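Local atomic coordinates of caspase-3 (Porites astreoides, PDB entry 6WI4), a protein that probably cleaves other proteins after aspartate residues, as a cysteine protease of the caspase family that acts in coral apoptosis. Residues G12-I17 / F52-Y57; E71-N76 / A110-C115; K8-I13 / T78-F83; F126-Q131 / W168-L173. All blocks are in the same frame, centred on the assembly; numbering follows the deposited sequence.

Interaction 1: G12-I17 / F52-Y57; sequences GIAVII and FDVRIY
Ile13 and Arg55 meet on one face of a parallel pair of strands, where Ile13 CG2 lies against the guanidinium at its centre. Ile13 CD1 reaches Arg55 NH2 at 3.6 Å, and the two side chains cross obliquely. Arg55 is bent at CD (chi2 -87°), and its flat group also meets Asp53, two residues back on the same face. Arg55 NE to Asp53 OD1 (3.1 Å) and Arg55 NH2 to Asp53 OD2 (2.9 Å) make a side-on, two-nitrogen salt bridge. Both oxygens lie in the guanidinium plane, yet each is met from above the carboxylate. Flat and charged, arginine suits a partly exposed border where one face can rest on a hydrocarbon.

Five backbone hydrogen bonds run from Asp53 N to Gly12 O (2.8 Å) as far as Tyr57 N to Ile16 O (2.9 Å), each residue of 13-17 pairing with the one forty positions later.

Apolar contacts fill the other face. Ala14 CB rests on Phe52 CB at 3.7 Å, while Ile16 CD1 meets Val54 CG1 at 3.9 Å. At Gly12, which has no side chain, the Phe52 ring comes close to the backbone, CD2 to Gly12 O being 3.4 Å.

Strands 13-18 and 53-58, joined through helix 36-49 that covers the Ile16 and Val54 face, form a beta-alpha-beta unit at the border of the central caspase sheet.

Interaction 2: E71-N76 / A110-C115; sequences EMAITN and AIFKDC
Met72 meets Phe112 at the rim of its ring. Met72 CB lies at the ring edge, near its plane and 3.7 Å from Phe112 CE1. Phe112 is modelled in two conformers, and this applies to the one described. Beyond CB the methionine chain bends at chi2 and chi3 and leads away from Phe112, so that its flexible end packs against Ile13 and Val15 of the sheet. Methionine suits this place because its thin, pliant chain can serve both neighbours.

Ala73 carries the closest packing. Its short CB fits against the segment 110-115, 3.6 Å from Ile111 O and 3.7 Å from Ile111 CG1, a spacing that a one-carbon side chain allows. CG1 of Ile111 is anti to the backbone N (chi1 -169°), which sets it beside the alanine. From the far end of the segment Cys115 points toward the helix, and its SG lies 3.5 Å from Ala73 O.

Two overlapping type I turns, Ala110 to Lys113 and Phe112 to Cys115, curl the second segment so that Ile111, Phe112 and Cys115 all reach the helix. The Phe112 ring also meets that of Phe83, their planes about 30° apart.

The contact thus joins the C-terminal part of helix 62-73 to the loop that follows helix 105-110, two elements layered on one face of the central sheet in the alpha/beta sandwich of caspases.

Interaction 3: K8-I13 / T78-F83; sequences KSTRGI and TPYDAF
Arg11 O accepts from two successive backbone amides of the facing loop: Asp81 N at 2.8 Å and, in a weak, bent bond, Ala82 N at 3.1 Å. The Asp81 carboxylate in turn accepts from the other loop. Its OD2 takes the backbone N of Lys8 (2.9 Å, 156° at the hydrogen), nearly along the carboxylate C-O direction, and accepts from Asn7 N as well. A short, doubly accepting side chain suits a place where two neighbouring amides converge.

The side chain of Lys8 crosses that of Asp81 at about a right angle and runs past it, ending with a weak bond from NZ to Pro79 O at 3.3 Å; two waters also accept from NZ. Another water joins Thr10 O to Pro79 O, and a fourth links Ile13 N with Ala82 O.

These two loops lead into strands 13-18 and 83-88, adjacent parallel strands of the caspase sheet, and the bonds set their entries side by side.

The Tyr80 ring is packed between Pro79 and the Gly12 backbone. Pro79 CG stands over the centre of one face, while Gly12 C lies over the opposite face, offset toward the rim; Thr10 O approaches in plane at the edge. Gly12, without a side chain, can bring CA within 3.3 Å of Ala82 O in a CA-H...O contact and lie close to the ring. Ile13 CD1 reaches Tyr80 CE2 at 3.9 Å. Farther along, Phe83 CG is anti to the backbone N (chi1 174°), which carries the ring to Ile13, Phe83 CD1 lying 3.4 Å from Ile13 O.

Interaction 4: F126-Q131 / W168-L173; sequences FFQACQ and WFIQSL
Phe126 and Leu173 form the apolar end of this contact, their side chains crossing at about a right angle with Leu173 CD1 3.7 Å from Phe126 CD2. Beside them the Phe169 ring comes up to the strand backbone, CE2 lying 3.6 Å from Phe127 O. Phe169 CG is anti to the backbone N (chi1 177°), which directs the ring from the helix toward the strand. Ile170 CG1 meets Gln128 CB at 4.0 Å. Large hydrocarbon groups suit this buried layer, where the axes of strand 126-128 and helix 168-173 come within 8.9 Å.

Toward Gln128 the fit turns polar and looser. Its side chain and that of Phe169 slide past each other in opposite directions, amide and ring planes 44° apart. Gln128 OE1 lies at the ring edge, 3.4 Å from Phe169 CB, and a water bridges the remaining distance, donating to Gln128 OE1 (2.8 Å) and accepting from Phe169 N (2.9 Å). That N-H belongs to the first turn of the helix. The other end of the amide, Gln128 NE2, binds an acidic side chain of the bound peptide, consistent with the aspartate pocket of caspases; a glutamine can accept on one side and donate on the other. Gln128 also opens the QACXG signature of the family.

Strand 123-128 lies between strands 83-88 and 147-151 in the central sheet, and helix 168-180 packs on it with helix 36-49 against Ile170 and Leu173 and helix 186-197 against Phe169 and Leu173.

From the N terminus, the chain enters interactions 3 and 1 almost together, since they share Gly12 and Ile13. Both start from the same stretch, and interaction 1 closes first, after helix 36-49; interaction 3 returns only at 78-83, after helix 62-73. Interaction 2 opens at 71-76, before interaction 3 has closed, and ends at 110-115, so these two cross; Met72 and Phe83 bring them into contact, and Met72 also touches interaction 1. Interaction 4 comes later, in series with the others and touching none. Interaction 1 pairs two strands, interaction 3 the loops entering strands 13-18 and 83-88, interaction 2 helix 62-73 with the loop after helix 105-110, and interaction 4 strand 123-128 with helix 168-180.

Interaction 1: G12-I17 / F52-Y57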
loop_
_atom_site.group_PDB
_atom_site.type_symbol
_atom_site.label_atom_id
_atom_site.label_comp_id
_atom_site.label_asym_id
_atom_site.label_seq_id
_atom_site.Cartn_x
_atom_site.Cartn_y
_atom_site.Cartn_z
ATOM N N GLY A 12 10.583 10.663 6.433
ATOM C CA GLY A 12 9.569 10.159 7.328
ATOM C C GLY A 12 9.765 8.672 7.517
ATOM O O GLY A 12 10.730 8.089 7.025
ATOM N N ILE A 13 8.835 8.083 8.240
ATOM C CA ILE A 13 8.839 6.646 8.487
ATOM C C ILE A 13 7.989 5.974 7.424
ATOM O O ILE A 13 6.941 6.502 7.020
ATOM C CB ILE A 13 8.318 6.333 9.898
ATOM C CG1 ILE A 13 9.215 6.998 10.950
ATOM C CG2 ILE A 13 8.240 4.820 10.137
ATOM C CD1 ILE A 13 8.577 7.074 12.310
ATOM N N ALA A 14 8.437 4.805 6.967
ATOM C CA ALA A 14 7.670 3.976 6.041
ATOM C C ALA A 14 7.530 2.592 6.652
ATOM O O ALA A 14 8.529 1.889 6.829
ATOM C CB ALA A 14 8.347 3.892 4.670
ATOM N N VAL A 15 6.315 2.211 6.973
ATOM C CA VAL A 15 6.015 0.907 7.556
ATOM C C VAL A 15 5.656 -0.084 6.454
ATOM O O VAL A 15 4.876 0.232 5.548
ATOM C CB VAL A 15 4.859 1.018 8.565
ATOM C CG1 VAL A 15 4.445 -0.370 9.050
ATOM C CG2 VAL A 15 5.243 1.931 9.720
ATOM N N ILE A 16 6.204 -1.298 6.540
ATOM C CA ILE A 16 5.793 -2.427 5.702
ATOM C C ILE A 16 5.378 -3.562 6.616
ATOM O O ILE A 16 6.199 -4.059 7.398
ATOM C CB ILE A 16 6.916 -2.902 4.769
ATOM C CG1 ILE A 16 7.377 -1.768 3.863
ATOM C CG2 ILE A 16 6.454 -4.112 3.955
ATOM C CD1 ILE A 16 8.673 -2.115 3.132
ATOM N N ILE A 17 4.130 -3.997 6.498
ATOM C CA ILE A 17 3.635 -5.176 7.195
ATOM C C ILE A 17 3.416 -6.259 6.151
ATOM O O ILE A 17 2.635 -6.082 5.213
ATOM C CB ILE A 17 2.361 -4.869 7.991
ATOM C CG1 ILE A 17 2.696 -3.873 9.115
ATOM C CG2 ILE A 17 1.788 -6.157 8.569
ATOM C CD1 ILE A 17 1.482 -3.270 9.794
ATOM N N PHE A 52 13.054 7.338 3.042
ATOM C CA PHE A 52 12.292 7.052 4.246
ATOM C C PHE A 52 13.053 6.088 5.155
ATOM O O PHE A 52 13.911 5.317 4.714
ATOM C CB PHE A 52 10.914 6.476 3.888
ATOM C CG PHE A 52 9.945 7.512 3.370
ATOM C CD1 PHE A 52 10.092 8.030 2.093
ATOM C CD2 PHE A 52 8.895 7.976 4.161
ATOM C CE1 PHE A 52 9.209 8.999 1.604
ATOM C CE2 PHE A 52 8.015 8.948 3.681
ATOM C CZ PHE A 52 8.179 9.460 2.406
ATOM N N ASP A 53 12.712 6.159 6.438
ATOM C CA ASP A 53 13.192 5.247 7.478
ATOM C C ASP A 53 12.235 4.061 7.506
ATOM O O ASP A 53 11.100 4.186 7.972
ATOM C CB ASP A 53 13.236 6.008 8.805
ATOM C CG ASP A 53 13.555 5.135 10.019
ATOM O OD1 ASP A 53 13.771 3.913 9.901
ATOM O OD2 ASP A 53 13.600 5.718 11.124
ATOM N N VAL A 54 12.675 2.921 6.974
ATOM C CA VAL A 54 11.791 1.793 6.689
ATOM C C VAL A 54 11.734 0.858 7.888
ATOM O O VAL A 54 12.775 0.453 8.422
ATOM C CB VAL A 54 12.261 1.043 5.436
ATOM C CG1 VAL A 54 11.405 -0.182 5.193
ATOM C CG2 VAL A 54 12.225 1.981 4.247
ATOM N N ARG A 55 10.517 0.513 8.308
ATOM C CA ARG A 55 10.290 -0.407 9.416
ATOM C C ARG A 55 9.487 -1.590 8.891
ATOM O O ARG A 55 8.400 -1.402 8.331
ATOM C CB ARG A 55 9.559 0.297 10.564
ATOM C CG ARG A 55 10.058 1.706 10.846
ATOM C CD ARG A 55 11.222 1.748 11.812
ATOM N NE ARG A 55 11.654 3.125 12.093
ATOM C CZ ARG A 55 11.064 3.948 12.963
ATOM N NH1 ARG A 55 10.013 3.549 13.667
ATOM N NH2 ARG A 55 11.532 5.178 13.143
ATOM N N ILE A 56 10.016 -2.799 9.054
ATOM C CA ILE A 56 9.479 -4.000 8.419
ATOM C C ILE A 56 9.020 -4.972 9.493
ATOM O O ILE A 56 9.772 -5.276 10.425
ATOM C CB ILE A 56 10.514 -4.669 7.495
ATOM C CG1 ILE A 56 11.019 -3.671 6.456
ATOM C CG2 ILE A 56 9.904 -5.902 6.820
ATOM C CD1 ILE A 56 12.173 -4.185 5.625
ATOM N N TYR A 57 7.795 -5.478 9.342
ATOM C CA TYR A 57 7.218 -6.476 10.228
ATOM C C TYR A 57 6.645 -7.614 9.402
ATOM O O TYR A 57 6.049 -7.375 8.345
ATOM C CB TYR A 57 6.105 -5.873 11.094
ATOM C CG TYR A 57 6.577 -4.866 12.124
ATOM C CD1 TYR A 57 6.683 -3.507 11.825
ATOM C CD2 TYR A 57 6.895 -5.277 13.405
ATOM C CE1 TYR A 57 7.116 -2.594 12.800
ATOM C CE2 TYR A 57 7.315 -4.387 14.370
ATOM C CZ TYR A 57 7.425 -3.056 14.069
ATOM O OH TYR A 57 7.851 -2.211 15.076
#

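Interaction 2: E71-N76 / A110-C115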
loop_
_atom_site.group_PDB
_atom_site.type_symbol
_atom_site.label_atom_id
_atom_site.label_comp_id
_atom_site.label_asym_id
_atom_site.label_seq_id
_atom_site.Cartn_x
_atom_site.Cartn_y
_atom_site.Cartn_z
ATOM N N GLU A 71 1.826 3.095 17.799
ATOM C CA GLU A 71 3.181 3.607 17.980
ATOM C C GLU A 71 3.534 4.662 16.936
ATOM O O GLU A 71 4.264 5.610 17.241
ATOM C CB GLU A 71 4.181 2.445 17.951
ATOM C CG GLU A 71 3.976 1.506 19.130
ATOM C CD GLU A 71 4.823 0.255 19.089
ATOM O OE1 GLU A 71 5.391 -0.080 18.026
ATOM O OE2 GLU A 71 4.903 -0.399 20.149
ATOM N N MET A 72 3.015 4.528 15.704
ATOM C CA MET A 72 3.259 5.549 14.690
ATOM C C MET A 72 2.446 6.811 14.966
ATOM O O MET A 72 2.922 7.928 14.732
ATOM C CB MET A 72 2.930 5.000 13.297
ATOM C CG MET A 72 3.824 3.863 12.855
ATOM S SD MET A 72 5.557 4.331 12.794
ATOM C CE MET A 72 6.187 3.359 14.158
ATOM N N ALA A 73 1.223 6.657 15.470
ATOM C CA ALA A 73 0.375 7.819 15.734
ATOM C C ALA A 73 0.913 8.669 16.877
ATOM O O ALA A 73 0.667 9.881 16.913
ATOM C CB ALA A 73 -1.047 7.363 16.034
ATOM N N ILE A 74 1.631 8.054 17.823
ATOM C CA ILE A 74 2.202 8.767 18.969
ATOM C C ILE A 74 3.620 9.248 18.695
ATOM O O ILE A 74 4.198 9.970 19.530
ATOM C CB ILE A 74 2.173 7.852 20.213
ATOM C CG1 ILE A 74 2.105 8.661 21.506
ATOM C CG2 ILE A 74 3.366 6.919 20.224
ATOM C CD1 ILE A 74 2.065 7.783 22.750
ATOM N N THR A 75 4.198 8.872 17.557
ATOM C CA THR A 75 5.506 9.357 17.151
ATOM C C THR A 75 5.458 10.863 16.913
ATOM O O THR A 75 4.448 11.401 16.449
ATOM C CB THR A 75 5.951 8.625 15.877
ATOM O OG1 THR A 75 6.308 7.272 16.195
ATOM C CG2 THR A 75 7.140 9.305 15.219
ATOM N N ASN A 76 6.545 11.544 17.279
ATOM C CA ASN A 76 6.728 12.955 16.944
ATOM C C ASN A 76 7.177 13.060 15.493
ATOM O O ASN A 76 8.325 12.738 15.164
ATOM C CB ASN A 76 7.752 13.603 17.874
ATOM C CG ASN A 76 8.160 14.988 17.405
ATOM O OD1 ASN A 76 7.364 15.694 16.794
ATOM N ND2 ASN A 76 9.404 15.381 17.687
ATOM N N ALA A 110 -7.915 5.776 10.580
ATOM C CA ALA A 110 -8.547 6.755 11.460
ATOM C C ALA A 110 -7.565 7.307 12.484
ATOM O O ALA A 110 -7.544 8.517 12.740
ATOM C CB ALA A 110 -9.745 6.123 12.169
ATOM N N ILE A 111 -6.733 6.442 13.064
ATOM C CA ILE A 111 -5.842 6.840 14.146
ATOM C C ILE A 111 -4.832 7.907 13.723
ATOM O O ILE A 111 -4.189 8.513 14.583
ATOM C CB ILE A 111 -5.142 5.584 14.716
ATOM C CG1 ILE A 111 -4.413 5.896 16.026
ATOM C CG2 ILE A 111 -4.187 4.990 13.700
ATOM C CD1 ILE A 111 -4.403 4.743 17.004
ATOM N N PHE A 112 -4.727 8.207 12.426
ATOM C CA PHE A 112 -3.792 9.214 11.936
ATOM C C PHE A 112 -4.450 10.540 11.581
ATOM O O PHE A 112 -3.736 11.516 11.321
ATOM C CB PHE A 112 -3.043 8.683 10.711
ATOM C CG PHE A 112 -2.126 7.545 11.019
ATOM C CD1 PHE A 112 -0.884 7.777 11.581
ATOM C CD2 PHE A 112 -2.509 6.242 10.758
ATOM C CE1 PHE A 112 -0.039 6.732 11.869
ATOM C CE2 PHE A 112 -1.670 5.191 11.045
ATOM C CZ PHE A 112 -0.430 5.436 11.601
ATOM N N LYS A 113 -5.785 10.605 11.553
ATOM C CA LYS A 113 -6.441 11.870 11.244
ATOM C C LYS A 113 -6.254 12.896 12.353
ATOM O O LYS A 113 -6.410 14.097 12.105
ATOM C CB LYS A 113 -7.933 11.641 10.988
ATOM N N ASP A 114 -5.923 12.448 13.566
ATOM C CA ASP A 114 -5.737 13.321 14.719
ATOM C C ASP A 114 -4.307 13.269 15.241
ATOM O O ASP A 114 -4.072 13.525 16.428
ATOM C CB ASP A 114 -6.720 12.947 15.830
ATOM C CG ASP A 114 -8.157 12.925 15.350
ATOM O OD1 ASP A 114 -8.636 13.972 14.860
ATOM O OD2 ASP A 114 -8.805 11.860 15.453
ATOM N N CYS A 115 -3.347 12.924 14.388
ATOM C CA CYS A 115 -1.939 12.919 14.774
ATOM C C CYS A 115 -1.406 14.302 14.415
ATOM O O CYS A 115 -1.186 14.618 13.243
ATOM C CB CYS A 115 -1.194 11.776 14.085
ATOM S SG CYS A 115 0.626 11.859 14.014
#

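Interaction 3: K8-I13 / T78-F83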
loop_
_atom_site.group_PDB
_atom_site.type_symbol
_atom_site.label_atom_id
_atom_site.label_comp_id
_atom_site.label_asym_id
_atom_site.label_seq_id
_atom_site.Cartn_x
_atom_site.Cartn_y
_atom_site.Cartn_z
ATOM N N LYS A 8 13.402 17.001 3.866
ATOM C CA LYS A 8 14.193 16.508 4.988
ATOM C C LYS A 8 15.068 15.334 4.550
ATOM O O LYS A 8 14.688 14.542 3.686
ATOM C CB LYS A 8 13.283 16.091 6.144
ATOM C CG LYS A 8 12.492 17.227 6.791
ATOM C CD LYS A 8 13.397 18.382 7.195
ATOM C CE LYS A 8 12.653 19.411 8.041
ATOM N NZ LYS A 8 12.403 18.938 9.432
ATOM N N SER A 9 16.257 15.227 5.164
ATOM C CA SER A 9 17.194 14.164 4.805
ATOM C C SER A 9 16.570 12.788 4.996
ATOM O O SER A 9 16.784 11.877 4.185
ATOM C CB SER A 9 18.466 14.278 5.647
ATOM O OG SER A 9 19.009 15.583 5.579
ATOM N N THR A 10 15.840 12.612 6.086
ATOM C CA THR A 10 14.932 11.489 6.279
ATOM C C THR A 10 13.518 12.040 6.142
ATOM O O THR A 10 13.082 12.848 6.966
ATOM C CB THR A 10 15.147 10.840 7.640
ATOM O OG1 THR A 10 16.466 10.288 7.696
ATOM C CG2 THR A 10 14.122 9.739 7.867
ATOM N N ARG A 11 12.803 11.609 5.092
ATOM C CA ARG A 11 11.499 12.199 4.789
ATOM C C ARG A 11 10.443 11.822 5.814
ATOM O O ARG A 11 9.493 12.580 6.038
ATOM C CB ARG A 11 11.030 11.754 3.406
ATOM C CG ARG A 11 11.924 12.154 2.260
ATOM C CD ARG A 11 11.742 13.627 1.881
ATOM N NE ARG A 11 12.170 13.820 0.501
ATOM C CZ ARG A 11 13.329 14.352 0.132
ATOM N NH1 ARG A 11 13.626 14.459 -1.156
ATOM N NH2 ARG A 11 14.183 14.800 1.044
ATOM N N GLY A 12 10.583 10.663 6.433
ATOM C CA GLY A 12 9.569 10.159 7.328
ATOM C C GLY A 12 9.765 8.672 7.517
ATOM O O GLY A 12 10.730 8.089 7.025
ATOM N N ILE A 13 8.835 8.083 8.240
ATOM C CA ILE A 13 8.839 6.646 8.487
ATOM C C ILE A 13 7.989 5.974 7.424
ATOM O O ILE A 13 6.941 6.502 7.020
ATOM C CB ILE A 13 8.318 6.333 9.898
ATOM C CG1 ILE A 13 9.215 6.998 10.950
ATOM C CG2 ILE A 13 8.240 4.820 10.137
ATOM C CD1 ILE A 13 8.577 7.074 12.310
ATOM N N THR A 78 7.249 15.906 13.771
ATOM C CA THR A 78 7.796 17.223 13.451
ATOM C C THR A 78 9.078 17.181 12.616
ATOM O O THR A 78 9.210 18.017 11.706
ATOM C CB THR A 78 8.010 18.012 14.754
ATOM O OG1 THR A 78 6.764 18.105 15.460
ATOM C CG2 THR A 78 8.549 19.416 14.471
ATOM N N PRO A 79 10.034 16.267 12.834
ATOM C CA PRO A 79 11.226 16.260 11.969
ATOM C C PRO A 79 10.983 15.701 10.575
ATOM O O PRO A 79 11.914 15.695 9.766
ATOM C CB PRO A 79 12.226 15.388 12.745
ATOM C CG PRO A 79 11.406 14.566 13.637
ATOM C CD PRO A 79 10.202 15.368 13.991
ATOM N N TYR A 80 9.765 15.270 10.260
ATOM C CA TYR A 80 9.479 14.581 9.013
ATOM C C TYR A 80 8.549 15.406 8.136
ATOM O O TYR A 80 7.826 16.285 8.609
ATOM C CB TYR A 80 8.831 13.218 9.276
ATOM C CG TYR A 80 9.675 12.287 10.112
ATOM C CD1 TYR A 80 11.011 12.079 9.817
ATOM C CD2 TYR A 80 9.126 11.620 11.195
ATOM C CE1 TYR A 80 11.788 11.214 10.590
ATOM C CE2 TYR A 80 9.893 10.763 11.975
ATOM C CZ TYR A 80 11.211 10.570 11.665
ATOM O OH TYR A 80 11.959 9.706 12.446
ATOM N N ASP A 81 8.549 15.066 6.848
ATOM C CA ASP A 81 7.682 15.699 5.864
ATOM C C ASP A 81 6.494 14.841 5.452
ATOM O O ASP A 81 5.550 15.371 4.853
ATOM C CB ASP A 81 8.471 16.035 4.591
ATOM C CG ASP A 81 9.466 17.171 4.789
ATOM O OD1 ASP A 81 9.195 18.071 5.613
ATOM O OD2 ASP A 81 10.509 17.141 4.110
ATOM N N ALA A 82 6.520 13.542 5.733
ATOM C CA ALA A 82 5.544 12.624 5.153
ATOM C C ALA A 82 5.535 11.341 5.972
ATOM O O ALA A 82 6.411 11.118 6.808
ATOM C CB ALA A 82 5.872 12.334 3.686
ATOM N N PHE A 83 4.544 10.485 5.707
ATOM C CA PHE A 83 4.430 9.184 6.366
ATOM C C PHE A 83 3.925 8.167 5.360
ATOM O O PHE A 83 3.035 8.478 4.566
ATOM C CB PHE A 83 3.478 9.239 7.570
ATOM C CG PHE A 83 3.210 7.897 8.205
ATOM C CD1 PHE A 83 4.203 7.249 8.925
ATOM C CD2 PHE A 83 1.965 7.294 8.095
ATOM C CE1 PHE A 83 3.958 6.009 9.508
ATOM C CE2 PHE A 83 1.715 6.058 8.673
ATOM C CZ PHE A 83 2.719 5.416 9.384
HETATM O O HOH W 1 9.405 18.797 8.698
HETATM O O HOH W 2 10.741 20.772 10.422
HETATM O O HOH W 3 13.992 14.055 9.244
HETATM O O HOH W 4 6.734 9.786 9.248
#

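Interaction 4: F126-Q131 / W168-L173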
loop_
_atom_site.group_PDB
_atom_site.type_symbol
_atom_site.label_atom_id
_atom_site.label_comp_id
_atom_site.label_asym_id
_atom_site.label_seq_id
_atom_site.Cartn_x
_atom_site.Cartn_y
_atom_site.Cartn_z
ATOM N N PHE A 126 -0.487 2.143 1.126
ATOM C CA PHE A 126 -0.415 1.222 -0.001
ATOM C C PHE A 126 -0.943 -0.136 0.432
ATOM O O PHE A 126 -0.512 -0.669 1.459
ATOM C CB PHE A 126 1.020 1.062 -0.513
ATOM C CG PHE A 126 1.668 2.344 -0.940
ATOM C CD1 PHE A 126 2.327 3.147 -0.022
ATOM C CD2 PHE A 126 1.649 2.726 -2.275
ATOM C CE1 PHE A 126 2.938 4.327 -0.418
ATOM C CE2 PHE A 126 2.254 3.912 -2.676
ATOM C CZ PHE A 126 2.904 4.706 -1.745
ATOM N N PHE A 127 -1.842 -0.712 -0.361
ATOM C CA PHE A 127 -2.472 -1.982 -0.015
ATOM C C PHE A 127 -2.277 -2.982 -1.139
ATOM O O PHE A 127 -2.691 -2.721 -2.274
ATOM C CB PHE A 127 -3.973 -1.814 0.227
ATOM C CG PHE A 127 -4.317 -0.861 1.314
ATOM C CD1 PHE A 127 -4.313 -1.272 2.632
ATOM C CD2 PHE A 127 -4.652 0.447 1.030
ATOM C CE1 PHE A 127 -4.626 -0.380 3.652
ATOM C CE2 PHE A 127 -4.987 1.341 2.048
ATOM C CZ PHE A 127 -4.973 0.922 3.357
ATOM N N GLN A 128 -1.701 -4.143 -0.822
ATOM C CA GLN A 128 -1.766 -5.312 -1.690
ATOM C C GLN A 128 -2.575 -6.355 -0.923
ATOM O O GLN A 128 -2.075 -6.959 0.029
ATOM C CB GLN A 128 -0.381 -5.831 -2.061
ATOM C CG GLN A 128 -0.400 -7.201 -2.750
ATOM C CD GLN A 128 -1.270 -7.229 -3.998
ATOM O OE1 GLN A 128 -1.230 -6.312 -4.825
ATOM N NE2 GLN A 128 -2.053 -8.294 -4.148
ATOM N N ALA A 129 -3.835 -6.537 -1.325
ATOM C CA ALA A 129 -4.794 -7.397 -0.648
ATOM C C ALA A 129 -6.039 -7.496 -1.511
ATOM O O ALA A 129 -6.347 -6.592 -2.293
ATOM C CB ALA A 129 -5.165 -6.859 0.746
ATOM N N CYS A 130 -6.755 -8.602 -1.368
ATOM C CA CYS A 130 -8.019 -8.685 -2.073
ATOM C C CYS A 130 -9.008 -7.695 -1.480
ATOM O O CYS A 130 -8.912 -7.308 -0.312
ATOM C CB CYS A 130 -8.561 -10.106 -2.006
ATOM S SG CYS A 130 -7.666 -11.242 -3.055
ATOM N N GLN A 131 -9.951 -7.255 -2.316
ATOM C CA GLN A 131 -10.991 -6.318 -1.909
ATOM C C GLN A 131 -12.370 -6.926 -2.129
ATOM O O GLN A 131 -13.362 -6.204 -2.256
ATOM C CB GLN A 131 -10.829 -4.988 -2.655
ATOM C CG GLN A 131 -9.531 -4.264 -2.277
ATOM C CD GLN A 131 -9.211 -3.040 -3.134
ATOM O OE1 GLN A 131 -8.088 -2.901 -3.631
ATOM N NE2 GLN A 131 -10.173 -2.136 -3.280
ATOM N N TRP A 168 1.147 -8.264 -8.993
ATOM C CA TRP A 168 1.064 -7.388 -10.150
ATOM C C TRP A 168 1.190 -5.930 -9.736
ATOM O O TRP A 168 1.935 -5.159 -10.343
ATOM C CB TRP A 168 -0.269 -7.588 -10.862
ATOM C CG TRP A 168 -0.468 -8.936 -11.444
ATOM C CD1 TRP A 168 0.425 -9.973 -11.467
ATOM C CD2 TRP A 168 -1.646 -9.401 -12.106
ATOM N NE1 TRP A 168 -0.135 -11.057 -12.109
ATOM C CE2 TRP A 168 -1.406 -10.727 -12.508
ATOM C CE3 TRP A 168 -2.883 -8.818 -12.400
ATOM C CZ2 TRP A 168 -2.359 -11.481 -13.192
ATOM C CZ3 TRP A 168 -3.830 -9.567 -13.064
ATOM C CH2 TRP A 168 -3.564 -10.882 -13.457
ATOM N N PHE A 169 0.463 -5.538 -8.692
ATOM C CA PHE A 169 0.466 -4.142 -8.269
ATOM C C PHE A 169 1.834 -3.711 -7.751
ATOM O O PHE A 169 2.359 -2.674 -8.169
ATOM C CB PHE A 169 -0.612 -3.945 -7.209
ATOM C CG PHE A 169 -0.675 -2.567 -6.619
ATOM C CD1 PHE A 169 -0.979 -1.468 -7.406
ATOM C CD2 PHE A 169 -0.490 -2.391 -5.259
ATOM C CE1 PHE A 169 -1.065 -0.209 -6.849
ATOM C CE2 PHE A 169 -0.577 -1.130 -4.684
ATOM C CZ PHE A 169 -0.866 -0.041 -5.482
ATOM N N ILE A 170 2.425 -4.475 -6.826
ATOM C CA ILE A 170 3.685 -4.022 -6.240
ATOM C C ILE A 170 4.817 -4.105 -7.262
ATOM O O ILE A 170 5.680 -3.217 -7.305
ATOM C CB ILE A 170 4.005 -4.799 -4.948
ATOM C CG1 ILE A 170 2.921 -4.565 -3.891
ATOM C CG2 ILE A 170 5.377 -4.380 -4.403
ATOM C CD1 ILE A 170 2.770 -3.100 -3.446
ATOM N N GLN A 171 4.833 -5.154 -8.105
ATOM C CA GLN A 171 5.782 -5.222 -9.221
ATOM C C GLN A 171 5.698 -3.963 -10.076
ATOM O O GLN A 171 6.718 -3.380 -10.468
ATOM C CB GLN A 171 5.498 -6.441 -10.118
ATOM C CG GLN A 171 5.985 -7.814 -9.666
ATOM C CD GLN A 171 5.810 -8.880 -10.763
ATOM O OE1 GLN A 171 6.619 -8.961 -11.697
ATOM N NE2 GLN A 171 4.747 -9.690 -10.659
ATOM N N SER A 172 4.472 -3.559 -10.409
ATOM C CA SER A 172 4.272 -2.412 -11.283
ATOM C C SER A 172 4.611 -1.115 -10.567
ATOM O O SER A 172 5.192 -0.199 -11.163
ATOM C CB SER A 172 2.825 -2.374 -11.782
ATOM O OG SER A 172 2.524 -3.528 -12.555
ATOM N N LEU A 173 4.248 -1.016 -9.289
ATOM C CA LEU A 173 4.540 0.192 -8.529
ATOM C C LEU A 173 6.043 0.422 -8.431
ATOM O O LEU A 173 6.524 1.538 -8.652
ATOM C CB LEU A 173 3.900 0.106 -7.143
ATOM C CG LEU A 173 3.862 1.416 -6.364
ATOM C CD1 LEU A 173 2.527 1.596 -5.677
ATOM C CD2 LEU A 173 5.012 1.454 -5.382
HETATM O O HOH W 5 -1.609 -7.109 -7.454
#